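Local coordinates for protein acetylene hydratase (Pelobacter acetylenicus, PDB 2E7Z) that hydrates acetylene to acetaldehyde at a tungsten centre held by two molybdopterin guanine dinucleotides, with a [4Fe-4S] cluster bound in the same monomer, at residues Ala421-Ala426 with Asp696-Ser701; Val647-Gly652 with Ile720-Tyr725. All blocks are in the same frame, centred on the assembly; numbering follows the deposited sequence.

How the contacts relate
Contact 1 and contact 2 lie 12 Å apart between centres and adjoin directly, because the turn of 647-652 reaches 696-701 and the start of the helix at 421-426. The evidence is a probable hydrogen bond of 2.8 Å between T649 OG1 and V699 O, and packing of H651 CE1 against Q424 OE1 and N422 OD1. Of the two, contact 1 bears directly on the cofactor: D696 binds the pterin of one molybdopterin guanine dinucleotide, while the L700 side chain stays about 14 Å from the tungsten. Contact 2 is more remote, the side chain of I720 being about 10 Å from the nearer dinucleotide, and belongs to the C-terminal sheet.

Contact 1 (Ala421-Ala426 with Asp696-Ser701); sequences ANQQNA and DAMVLS. With MGD (2-amino-5,6-dimercapto-7-methyl-3,7,8a,9-tetrahydro-8-oxa-1,3,9,10-tetraaza-anthracen-4-one guanosine dinucleotide), chain E.
Two backbone bonds join 421-426 to 696-701: N422 N donates to L700 O at 2.8 Å, and Q423 N to A697 O at 3.0 Å. The second is nearly straight at the hydrogen (170°), but its donor stands 58° above the plane of the A697 carbonyl. Q424 adds a third bond, its NE2 donating to M698 O at 2.9 Å; the bend at chi2 (90°) brings CD near the carbonyl and methyl of M698, and NE2 lies 3.6 Å from M698 CE. An alanine in place of Q424 would probably leave M698 O without this donor and open a gap beside the methionine methyl. The extended Q423 side chain crosses that of M698 at a slant, with Q423 NE2 3.6 Å from M698 SD, and its OE1 packs against A697 CB. N422 is the N-cap of helix 423-431, its OD1 taking a weak, long bond from N425 N, while its ND2 goes to D702. The contact thus sets the first turn of this helix, in the molybdopterin oxidoreductase region, against a short 3-10 segment that carries the cofactor-binding residue D696. D696 OD2 accepts from both N18 (2.9 Å) and N19 (3.0 Å) of the pterin, and H673 holds OD1. Beside that pair L700 CD1 approaches N19 at 3.6 Å, while L700 CB meets A421 CB.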
loop_
_atom_site.group_PDB
_atom_site.type_symbol
_atom_site.label_atom_id
_atom_site.label_comp_id
_atom_site.label_asym_id
_atom_site.label_seq_id
_atom_site.Cartn_x
_atom_site.Cartn_y
_atom_site.Cartn_z
ATOM N N ALA A 421 11.457 -4.514 -2.672
ATOM C CA ALA A 421 12.790 -4.558 -2.094
ATOM C C ALA A 421 13.779 -4.991 -3.186
ATOM O O ALA A 421 13.424 -5.051 -4.370
ATOM C CB ALA A 421 12.814 -5.504 -0.906
ATOM N N ASN A 422 15.029 -5.260 -2.799
ATOM C CA ASN A 422 16.012 -5.910 -3.671
ATOM C C ASN A 422 15.903 -5.401 -5.126
ATOM O O ASN A 422 15.620 -6.174 -6.055
ATOM C CB ASN A 422 15.886 -7.436 -3.559
ATOM C CG ASN A 422 17.089 -8.156 -4.175
ATOM O OD1 ASN A 422 18.033 -7.519 -4.681
ATOM N ND2 ASN A 422 17.051 -9.478 -4.145
ATOM N N GLN A 423 16.141 -4.106 -5.295
ATOM C CA GLN A 423 16.000 -3.464 -6.577
ATOM C C GLN A 423 16.922 -4.074 -7.620
ATOM O O GLN A 423 16.574 -4.123 -8.789
ATOM C CB GLN A 423 16.257 -1.975 -6.424
ATOM C CG GLN A 423 16.072 -1.164 -7.707
ATOM C CD GLN A 423 16.021 0.307 -7.382
ATOM O OE1 GLN A 423 15.356 0.697 -6.431
ATOM N NE2 GLN A 423 16.700 1.127 -8.178
ATOM N N GLN A 424 18.097 -4.538 -7.204
ATOM C CA GLN A 424 19.012 -5.162 -8.163
ATOM C C GLN A 424 18.347 -6.404 -8.801
ATOM O O GLN A 424 18.549 -6.691 -9.988
ATOM C CB GLN A 424 20.317 -5.521 -7.451
ATOM C CG GLN A 424 20.959 -4.377 -6.720
ATOM C CD GLN A 424 20.550 -4.165 -5.221
ATOM O OE1 GLN A 424 19.426 -4.476 -4.741
ATOM N NE2 GLN A 424 21.486 -3.596 -4.487
ATOM N N ASN A 425 17.599 -7.171 -8.013
ATOM C CA ASN A 425 16.981 -8.375 -8.522
ATOM C C ASN A 425 15.780 -8.005 -9.397
ATOM O O ASN A 425 15.495 -8.678 -10.374
ATOM C CB ASN A 425 16.571 -9.310 -7.380
ATOM C CG ASN A 425 16.299 -10.676 -7.857
ATOM O OD1 ASN A 425 17.085 -11.239 -8.639
ATOM N ND2 ASN A 425 15.187 -11.246 -7.390
ATOM N N ALA A 426 15.079 -6.929 -9.050
ATOM C CA ALA A 426 13.983 -6.498 -9.895
ATOM C C ALA A 426 14.538 -6.092 -11.265
ATOM O O ALA A 426 13.944 -6.426 -12.282
ATOM C CB ALA A 426 13.188 -5.379 -9.255
ATOM N N ASP A 696 15.542 3.652 -2.021
ATOM C CA ASP A 696 15.723 2.786 -0.852
ATOM C C ASP A 696 15.804 1.291 -1.190
ATOM O O ASP A 696 16.494 0.540 -0.509
ATOM C CB ASP A 696 14.659 3.036 0.232
ATOM C CG ASP A 696 13.238 2.754 -0.228
ATOM O OD1 ASP A 696 12.930 2.999 -1.417
ATOM O OD2 ASP A 696 12.424 2.299 0.602
ATOM N N ALA A 697 15.111 0.858 -2.240
ATOM C CA ALA A 697 15.088 -0.583 -2.539
ATOM C C ALA A 697 16.465 -1.121 -2.908
ATOM O O ALA A 697 16.682 -2.339 -2.896
ATOM C CB ALA A 697 14.055 -0.891 -3.601
ATOM N N MET A 698 17.409 -0.217 -3.227
ATOM C CA MET A 698 18.791 -0.637 -3.445
ATOM C C MET A 698 19.434 -1.298 -2.216
ATOM O O MET A 698 20.415 -2.018 -2.344
ATOM C CB MET A 698 19.668 0.544 -3.897
ATOM C CG MET A 698 19.401 1.058 -5.329
ATOM S SD MET A 698 19.637 -0.238 -6.568
ATOM C CE MET A 698 21.393 -0.567 -6.354
ATOM N N VAL A 699 18.919 -1.003 -1.025
ATOM C CA VAL A 699 19.583 -1.441 0.204
ATOM C C VAL A 699 18.762 -2.392 1.016
ATOM O O VAL A 699 19.173 -2.758 2.118
ATOM C CB VAL A 699 20.010 -0.212 1.086
ATOM C CG1 VAL A 699 20.623 0.853 0.217
ATOM C CG2 VAL A 699 18.842 0.360 1.903
ATOM N N LEU A 700 17.633 -2.830 0.448
ATOM C CA LEU A 700 16.699 -3.681 1.175
ATOM C C LEU A 700 16.771 -5.117 0.727
ATOM O O LEU A 700 16.370 -5.444 -0.389
ATOM C CB LEU A 700 15.261 -3.155 1.042
ATOM C CG LEU A 700 15.046 -1.736 1.577
ATOM C CD1 LEU A 700 13.673 -1.215 1.125
ATOM C CD2 LEU A 700 15.212 -1.643 3.091
ATOM N N SER A 701 17.256 -5.977 1.610
ATOM C CA SER A 701 17.313 -7.388 1.309
ATOM C C SER A 701 15.922 -8.009 1.231
ATOM O O SER A 701 15.022 -7.603 1.957
ATOM C CB SER A 701 18.112 -8.098 2.414
ATOM O OG SER A 701 18.169 -9.476 2.136
HETATM P PB MGD E . 5.234 4.218 -7.388
HETATM O O1B MGD E . 6.139 3.027 -7.190
HETATM O O2B MGD E . 5.778 5.593 -7.256
HETATM O O3B MGD E . 3.973 4.162 -6.399
HETATM O O3A MGD E . 3.340 2.229 -4.926
HETATM P PA MGD E . 2.814 3.067 -6.200
HETATM O O1A MGD E . 1.586 3.864 -5.877
HETATM O O2A MGD E . 2.797 2.091 -7.338
HETATM O "O5'" MGD E . 4.594 4.039 -8.857
HETATM C "C5'" MGD E . 3.411 4.747 -9.185
HETATM C "C4'" MGD E . 3.486 5.032 -10.672
HETATM O "O4'" MGD E . 2.182 5.467 -11.086
HETATM C "C3'" MGD E . 4.394 6.204 -11.027
HETATM O "O3'" MGD E . 5.372 5.761 -11.983
HETATM C "C2'" MGD E . 3.481 7.305 -11.608
HETATM O "O2'" MGD E . 4.038 8.103 -12.672
HETATM C "C1'" MGD E . 2.326 6.480 -12.108
HETATM N N9 MGD E . 1.014 7.145 -12.147
HETATM C C8 MGD E . 0.499 8.015 -11.244
HETATM N N7 MGD E . -0.767 8.334 -11.557
HETATM C C5 MGD E . -1.096 7.599 -12.642
HETATM C C6 MGD E . -2.262 7.431 -13.491
HETATM O O6 MGD E . -3.322 8.053 -13.268
HETATM N N1 MGD E . -2.144 6.544 -14.494
HETATM C C2 MGD E . -1.031 5.896 -14.820
HETATM N N2 MGD E . -1.055 5.024 -15.869
HETATM N N3 MGD E . 0.076 6.008 -14.092
HETATM C C4 MGD E . 0.072 6.825 -13.020
HETATM C C10 MGD E . 3.030 2.731 -3.625
HETATM C C11 MGD E . 3.299 1.606 -2.650
HETATM O O11 MGD E . 4.711 1.408 -2.672
HETATM C C12 MGD E . 2.828 1.991 -1.269
HETATM S S12 MGD E . 1.213 2.524 -1.085
HETATM C C13 MGD E . 3.634 1.861 -0.203
HETATM S S13 MGD E . 3.182 2.403 1.348
HETATM C C14 MGD E . 5.001 1.255 -0.285
HETATM N N15 MGD E . 6.053 2.242 -0.098
HETATM C C16 MGD E . 7.312 1.749 -0.281
HETATM C C17 MGD E . 8.500 2.229 0.437
HETATM O O17 MGD E . 8.402 3.138 1.290
HETATM N N18 MGD E . 9.683 1.648 0.150
HETATM C C19 MGD E . 9.823 0.651 -0.760
HETATM N N19 MGD E . 11.036 0.115 -1.008
HETATM N N20 MGD E . 8.782 0.189 -1.465
HETATM C C21 MGD E . 7.551 0.674 -1.260
HETATM N N22 MGD E . 6.523 0.175 -1.951
HETATM C C23 MGD E . 5.157 0.538 -1.636
#

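Contact 2 (Val647-Gly652 with Ile720-Tyr725); sequences VETTHG and ILAKAY
E648 OE1 accepts a hydrogen bond from Y725 OH at 2.6 Å, the shortest polar bond between 647-652 and 720-725. The hydroxyl meets OE1 on its anti side, 29° out of the carboxylate plane, and OE1 lies at the ring edge, 3.2 Å from CE1. With CG of E648 anti to the backbone N (chi1 178°) and the chain extended, the carboxylate reaches the tyrosine, whose OH is also bonded to R653. The other oxygen, OE2, accepts from a water that in turn accepts from K723 NZ, so water bridges carboxylate and ammonium, whose charged atoms are not in contact. NZ also forms a salt bridge with E593, which would probably reinforce the charged state of the lysine. Beneath these groups the strands pair antiparallel: E648 and K723 are a hydrogen-bonded pair, with E648 N to K723 O at 2.9 Å and K723 N to E648 O at 2.8 Å. Strands 644-648 and 720-726 are neighbours in the mixed sheet of the dinucleotide-binding domain, assigned to the double-psi barrel clan. On the face carrying V647 and A724, V647 packs on I669 and I671. Past the paired residues T649 opens an ST turn, OG1 accepting from H651 N and also bonded to V699 O, while its CG2 touches I720 CG2 at 3.7 Å. A second water replaces direct pairing there, accepting from T650 N and donating to L721 O at 2.6 Å.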
loop_
_atom_site.group_PDB
_atom_site.type_symbol
_atom_site.label_atom_id
_atom_site.label_comp_id
_atom_site.label_asym_id
_atom_site.label_seq_id
_atom_site.Cartn_x
_atom_site.Cartn_y
_atom_site.Cartn_z
ATOM N N VAL A 647 24.702 5.712 2.269
ATOM C CA VAL A 647 24.132 4.946 3.363
ATOM C C VAL A 647 24.114 3.511 2.866
ATOM O O VAL A 647 23.572 3.227 1.796
ATOM C CB VAL A 647 22.724 5.437 3.749
ATOM C CG1 VAL A 647 22.149 4.580 4.860
ATOM C CG2 VAL A 647 22.792 6.919 4.166
ATOM N N GLU A 648 24.720 2.616 3.632
ATOM C CA GLU A 648 24.980 1.266 3.157
ATOM C C GLU A 648 24.531 0.242 4.194
ATOM O O GLU A 648 24.839 0.358 5.393
ATOM C CB GLU A 648 26.481 1.103 2.858
ATOM C CG GLU A 648 26.868 -0.306 2.389
ATOM C CD GLU A 648 28.302 -0.435 1.895
ATOM O OE1 GLU A 648 29.056 0.560 1.869
ATOM O OE2 GLU A 648 28.683 -1.563 1.498
ATOM N N THR A 649 23.802 -0.767 3.736
ATOM C CA THR A 649 23.470 -1.938 4.541
ATOM C C THR A 649 24.305 -3.100 4.007
ATOM O O THR A 649 25.042 -2.955 3.017
ATOM C CB THR A 649 21.993 -2.291 4.366
ATOM O OG1 THR A 649 21.779 -2.696 3.001
ATOM C CG2 THR A 649 21.082 -1.125 4.717
ATOM N N THR A 650 24.118 -4.281 4.588
ATOM C CA THR A 650 24.776 -5.463 4.054
ATOM C C THR A 650 24.306 -5.794 2.626
ATOM O O THR A 650 25.013 -6.492 1.893
ATOM C CB THR A 650 24.569 -6.682 4.952
ATOM O OG1 THR A 650 23.167 -6.940 5.140
ATOM C CG2 THR A 650 25.276 -6.511 6.300
ATOM N N HIS A 651 23.141 -5.277 2.221
ATOM C CA HIS A 651 22.589 -5.578 0.899
ATOM C C HIS A 651 23.079 -4.639 -0.202
ATOM O O HIS A 651 23.265 -5.065 -1.324
ATOM C CB HIS A 651 21.071 -5.524 0.935
ATOM C CG HIS A 651 20.456 -6.124 -0.279
ATOM N ND1 HIS A 651 20.009 -5.372 -1.349
ATOM C CD2 HIS A 651 20.301 -7.423 -0.626
ATOM C CE1 HIS A 651 19.566 -6.191 -2.292
ATOM N NE2 HIS A 651 19.750 -7.435 -1.884
ATOM N N GLY A 652 23.234 -3.353 0.092
ATOM C CA GLY A 652 23.617 -2.408 -0.939
ATOM C C GLY A 652 23.683 -1.017 -0.360
ATOM O O GLY A 652 23.600 -0.853 0.851
ATOM N N ILE A 720 17.274 -3.580 10.604
ATOM C CA ILE A 720 18.367 -3.575 9.625
ATOM C C ILE A 720 19.419 -2.605 10.142
ATOM O O ILE A 720 19.079 -1.528 10.622
ATOM C CB ILE A 720 17.894 -3.084 8.226
ATOM C CG1 ILE A 720 16.929 -4.073 7.564
ATOM C CG2 ILE A 720 19.067 -2.836 7.291
ATOM C CD1 ILE A 720 16.279 -3.423 6.316
ATOM N N LEU A 721 20.688 -2.982 10.029
ATOM C CA LEU A 721 21.787 -2.111 10.394
ATOM C C LEU A 721 22.378 -1.449 9.155
ATOM O O LEU A 721 22.367 -2.016 8.034
ATOM C CB LEU A 721 22.850 -2.899 11.171
ATOM C CG LEU A 721 22.406 -3.430 12.544
ATOM C CD1 LEU A 721 23.294 -4.594 12.990
ATOM C CD2 LEU A 721 22.365 -2.309 13.595
ATOM N N ALA A 722 22.887 -0.242 9.360
ATOM C CA ALA A 722 23.471 0.567 8.297
ATOM C C ALA A 722 24.701 1.345 8.767
ATOM O O ALA A 722 24.868 1.624 9.967
ATOM C CB ALA A 722 22.436 1.523 7.728
ATOM N N LYS A 723 25.539 1.704 7.800
ATOM C CA LYS A 723 26.624 2.654 8.033
ATOM C C LYS A 723 26.452 3.845 7.103
ATOM O O LYS A 723 25.815 3.735 6.041
ATOM C CB LYS A 723 27.992 2.011 7.797
ATOM C CG LYS A 723 28.213 1.525 6.362
ATOM C CD LYS A 723 29.651 1.092 6.109
ATOM C CE LYS A 723 29.877 -0.320 6.545
ATOM N NZ LYS A 723 31.085 -0.938 5.893
ATOM N N ALA A 724 27.009 4.983 7.509
ATOM C CA ALA A 724 26.949 6.185 6.698
ATOM C C ALA A 724 28.358 6.743 6.579
ATOM O O ALA A 724 29.094 6.806 7.575
ATOM C CB ALA A 724 26.025 7.199 7.327
ATOM N N TYR A 725 28.737 7.139 5.371
ATOM C CA TYR A 725 30.088 7.661 5.123
ATOM C C TYR A 725 30.119 8.671 3.978
ATOM O O TYR A 725 29.244 8.657 3.114
ATOM C CB TYR A 725 31.099 6.505 4.921
ATOM C CG TYR A 725 30.728 5.518 3.828
ATOM C CD1 TYR A 725 29.925 4.421 4.098
ATOM C CD2 TYR A 725 31.184 5.694 2.528
ATOM C CE1 TYR A 725 29.579 3.501 3.079
ATOM C CE2 TYR A 725 30.851 4.798 1.513
ATOM C CZ TYR A 725 30.047 3.706 1.795
ATOM O OH TYR A 725 29.732 2.829 0.783
HETATM O O HOH W 1 30.127 -2.743 3.678
HETATM O O HOH W 2 23.134 -4.306 7.202
#